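Local coordinates for protein internalin (Listeria monocytogenes serotype 4b, PDB 4FMZ) that probably mediates adhesion to or invasion of host cells, as a leucine-rich-repeat internalin of a pathogenic bacterium, at residues Thr132-Leu137 against Ser152-Leu157. Residues are numbered along the deposited sequence; the frame is centred on the assembly and turned at random.
Sequences TKMYSL and SNMTGL
A single water, held by three backbone groups, joins Thr132 and Met134 to Gly156. It donates to Thr132 O at 2.7 Å and to Met134 O at 2.8 Å, and it accepts from Gly156 N, so that both of its protons are given away and its oxygen accepts one N-H between two chain segments that form no direct hydrogen bond with each other. Met134 O has a further neighbour in Leu157, whose CA lies 3.3 Å from it in a bent CA-H...O contact with an angle of 125° at the hydrogen. Leu157 N is turned back instead to Met154 O, closing the type I beta turn from Met154 to Leu157 that presents Gly156 N to the water.

Segment 132-137 enters strand 136-138 and segment 152-157 leads to the neighbouring parallel strand 159-161 of the leucine-rich-repeat solenoid, and the contact stacks equivalent turns of successive coils, with the apolar side chains directed into the core. Selenomethionines Met134 and Met154 lie side by side and point the same way, with Met134 CB 3.8 Å from Met154 SE. A chi1 of -158° sets Met134 CG anti to the backbone N, and this CG lies 3.5 Å from Leu157 CD1; the chain then bends away toward Leu112 and Leu115 of the preceding coil. The same CD1 methyl sits against the carbonyl carbon of Tyr135 and approaches Leu137 CB. Leu137 crosses Met154 at about a right angle, its CD2 4.0 Å from Met154 SE; chi2 of 174° sets SE anti to CA, and the chain runs on extended to CE. On the exposed margin, Thr132 and Asn153 run alongside each other, Thr132 CG2 resting 3.5 Å from Asn153 O and also touching Asn153 CB.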
ATOM      1  N   THR A 132      -3.010 -15.294 -12.577  1.00 29.48           N
ATOM      2  CA  THR A 132      -1.544 -15.266 -12.713  1.00 29.89           C
ATOM      3  C   THR A 132      -1.027 -14.106 -13.571  1.00 32.40           C
ATOM      4  O   THR A 132       0.188 -13.932 -13.649  1.00 31.52           O
ATOM      5  CB  THR A 132      -1.049 -16.611 -13.263  1.00 37.36           C
ATOM      6  OG1 THR A 132      -1.688 -16.862 -14.518  1.00 39.09           O
ATOM      7  CG2 THR A 132      -1.313 -17.759 -12.301  1.00 38.32           C
ATOM      8  N   LYS A 133      -1.923 -13.302 -14.178  1.00 28.60           N
ATOM      9  CA  LYS A 133      -1.519 -12.108 -14.929  1.00 28.52           C
ATOM     10  C   LYS A 133      -1.524 -10.860 -14.013  1.00 30.45           C
ATOM     11  O   LYS A 133      -1.149  -9.774 -14.465  1.00 31.71           O
ATOM     12  CB  LYS A 133      -2.438 -11.869 -16.141  1.00 30.99           C
ATOM     13  CG  LYS A 133      -2.239 -12.833 -17.300  1.00 40.11           C
ATOM     14  CD  LYS A 133      -3.098 -12.368 -18.469  1.00 45.78           C
ATOM     15  CE  LYS A 133      -3.031 -13.259 -19.677  1.00 55.47           C
ATOM     16  NZ  LYS A 133      -3.886 -12.727 -20.770  1.00 59.31           N
HETATM   17  N   MSE A 134      -1.962 -11.009 -12.740  1.00 24.56           N
HETATM   18  CA  MSE A 134      -2.062  -9.892 -11.780  1.00 21.94           C
HETATM   19  C   MSE A 134      -0.760  -9.079 -11.703  1.00 28.78           C
HETATM   20  O   MSE A 134       0.321  -9.644 -11.533  1.00 28.65           O
HETATM   21  CB  MSE A 134      -2.439 -10.384 -10.367  1.00 21.68           C
HETATM   22  CG  MSE A 134      -3.065  -9.288  -9.483  1.00 22.74           C
HETATM   23 SE   MSE A 134      -4.736  -8.528 -10.174  0.75 24.23          SE
HETATM   24  CE  MSE A 134      -5.845 -10.148 -10.086  1.00 22.45           C
ATOM     25  N   TYR A 135      -0.892  -7.757 -11.874  1.00 26.23           N
ATOM     26  CA  TYR A 135       0.194  -6.780 -11.853  1.00 26.29           C
ATOM     27  C   TYR A 135       0.092  -5.909 -10.598  1.00 28.60           C
ATOM     28  O   TYR A 135       1.116  -5.592  -9.998  1.00 27.78           O
ATOM     29  CB  TYR A 135       0.149  -5.919 -13.125  1.00 28.39           C
ATOM     30  CG  TYR A 135       1.173  -4.806 -13.179  1.00 30.68           C
ATOM     31  CD1 TYR A 135       2.445  -5.030 -13.694  1.00 33.55           C
ATOM     32  CD2 TYR A 135       0.838  -3.503 -12.817  1.00 31.22           C
ATOM     33  CE1 TYR A 135       3.373  -3.996 -13.808  1.00 34.87           C
ATOM     34  CE2 TYR A 135       1.766  -2.465 -12.904  1.00 31.99           C
ATOM     35  CZ  TYR A 135       3.033  -2.719 -13.402  1.00 40.02           C
ATOM     36  OH  TYR A 135       3.962  -1.715 -13.522  1.00 42.22           O
ATOM     37  N   SER A 136      -1.127  -5.515 -10.206  1.00 25.03           N
ATOM     38  CA  SER A 136      -1.350  -4.685  -9.027  1.00 23.76           C
ATOM     39  C   SER A 136      -2.568  -5.187  -8.258  1.00 26.71           C
ATOM     40  O   SER A 136      -3.658  -5.277  -8.818  1.00 26.53           O
ATOM     41  CB  SER A 136      -1.530  -3.226  -9.429  1.00 26.24           C
ATOM     42  OG  SER A 136      -1.761  -2.432  -8.279  1.00 27.54           O
ATOM     43  N   LEU A 137      -2.369  -5.526  -6.980  1.00 22.43           N
ATOM     44  CA  LEU A 137      -3.426  -6.055  -6.142  1.00 21.27           C
ATOM     45  C   LEU A 137      -3.535  -5.287  -4.841  1.00 24.20           C
ATOM     46  O   LEU A 137      -2.531  -5.036  -4.185  1.00 24.46           O
ATOM     47  CB  LEU A 137      -3.168  -7.545  -5.866  1.00 21.25           C
ATOM     48  CG  LEU A 137      -4.202  -8.300  -5.014  1.00 25.03           C
ATOM     49  CD1 LEU A 137      -5.558  -8.418  -5.741  1.00 25.77           C
ATOM     50  CD2 LEU A 137      -3.667  -9.680  -4.644  1.00 24.28           C
ATOM     51  N   SER A 152       0.451 -17.010  -4.251  1.00 29.88           N
ATOM     52  CA  SER A 152       1.732 -17.639  -4.595  1.00 30.25           C
ATOM     53  C   SER A 152       2.049 -17.758  -6.109  1.00 34.50           C
ATOM     54  O   SER A 152       3.233 -17.687  -6.451  1.00 33.39           O
ATOM     55  CB  SER A 152       1.869 -18.998  -3.917  1.00 33.68           C
ATOM     56  OG  SER A 152       0.952 -19.966  -4.398  1.00 43.45           O
ATOM     57  N   ASN A 153       1.046 -17.903  -7.003  1.00 30.81           N
ATOM     58  CA  ASN A 153       1.332 -18.039  -8.444  1.00 31.28           C
ATOM     59  C   ASN A 153       1.337 -16.695  -9.216  1.00 33.81           C
ATOM     60  O   ASN A 153       1.509 -16.700 -10.438  1.00 34.78           O
ATOM     61  CB  ASN A 153       0.350 -19.018  -9.109  1.00 32.83           C
ATOM     62  CG  ASN A 153       0.445 -20.417  -8.546  1.00 57.71           C
ATOM     63  OD1 ASN A 153       1.537 -20.941  -8.294  1.00 50.28           O
ATOM     64  ND2 ASN A 153      -0.704 -21.039  -8.309  1.00 55.89           N
HETATM   65  N   MSE A 154       1.239 -15.561  -8.516  1.00 27.77           N
HETATM   66  CA  MSE A 154       1.232 -14.243  -9.172  1.00 25.68           C
HETATM   67  C   MSE A 154       2.663 -13.740  -9.332  1.00 31.49           C
HETATM   68  O   MSE A 154       3.032 -12.716  -8.768  1.00 30.98           O
HETATM   69  CB  MSE A 154       0.381 -13.241  -8.385  1.00 24.61           C
HETATM   70  CG  MSE A 154      -1.088 -13.575  -8.363  1.00 27.35           C
HETATM   71 SE   MSE A 154      -1.981 -12.332  -7.190  0.75 28.53          SE
HETATM   72  CE  MSE A 154      -3.784 -13.012  -7.427  1.00 26.98           C
ATOM     73  N   THR A 155       3.456 -14.450 -10.139  1.00 30.85           N
ATOM     74  CA  THR A 155       4.890 -14.172 -10.309  1.00 31.32           C
ATOM     75  C   THR A 155       5.174 -12.870 -11.073  1.00 35.52           C
ATOM     76  O   THR A 155       6.303 -12.392 -11.010  1.00 35.28           O
ATOM     77  CB  THR A 155       5.598 -15.362 -10.960  1.00 38.71           C
ATOM     78  OG1 THR A 155       4.903 -15.732 -12.153  1.00 38.92           O
ATOM     79  CG2 THR A 155       5.682 -16.538 -10.019  1.00 39.86           C
ATOM     80  N   GLY A 156       4.164 -12.297 -11.736  1.00 33.01           N
ATOM     81  CA  GLY A 156       4.290 -11.017 -12.432  1.00 32.02           C
ATOM     82  C   GLY A 156       3.822  -9.827 -11.604  1.00 33.13           C
ATOM     83  O   GLY A 156       3.835  -8.694 -12.095  1.00 31.65           O
ATOM     84  N   LEU A 157       3.386 -10.061 -10.351  1.00 27.54           N
ATOM     85  CA  LEU A 157       2.872  -9.001  -9.468  1.00 25.77           C
ATOM     86  C   LEU A 157       3.948  -7.973  -9.127  1.00 28.52           C
ATOM     87  O   LEU A 157       5.011  -8.335  -8.614  1.00 26.67           O
ATOM     88  CB  LEU A 157       2.264  -9.581  -8.177  1.00 25.35           C
ATOM     89  CG  LEU A 157       1.372  -8.622  -7.350  1.00 28.73           C
ATOM     90  CD1 LEU A 157       0.032  -8.371  -8.033  1.00 28.80           C
ATOM     91  CD2 LEU A 157       1.105  -9.185  -5.992  1.00 30.74           C
TER
HETATM   92  O   HOH W   1       1.190 -12.268 -11.753  1.00 20.81           O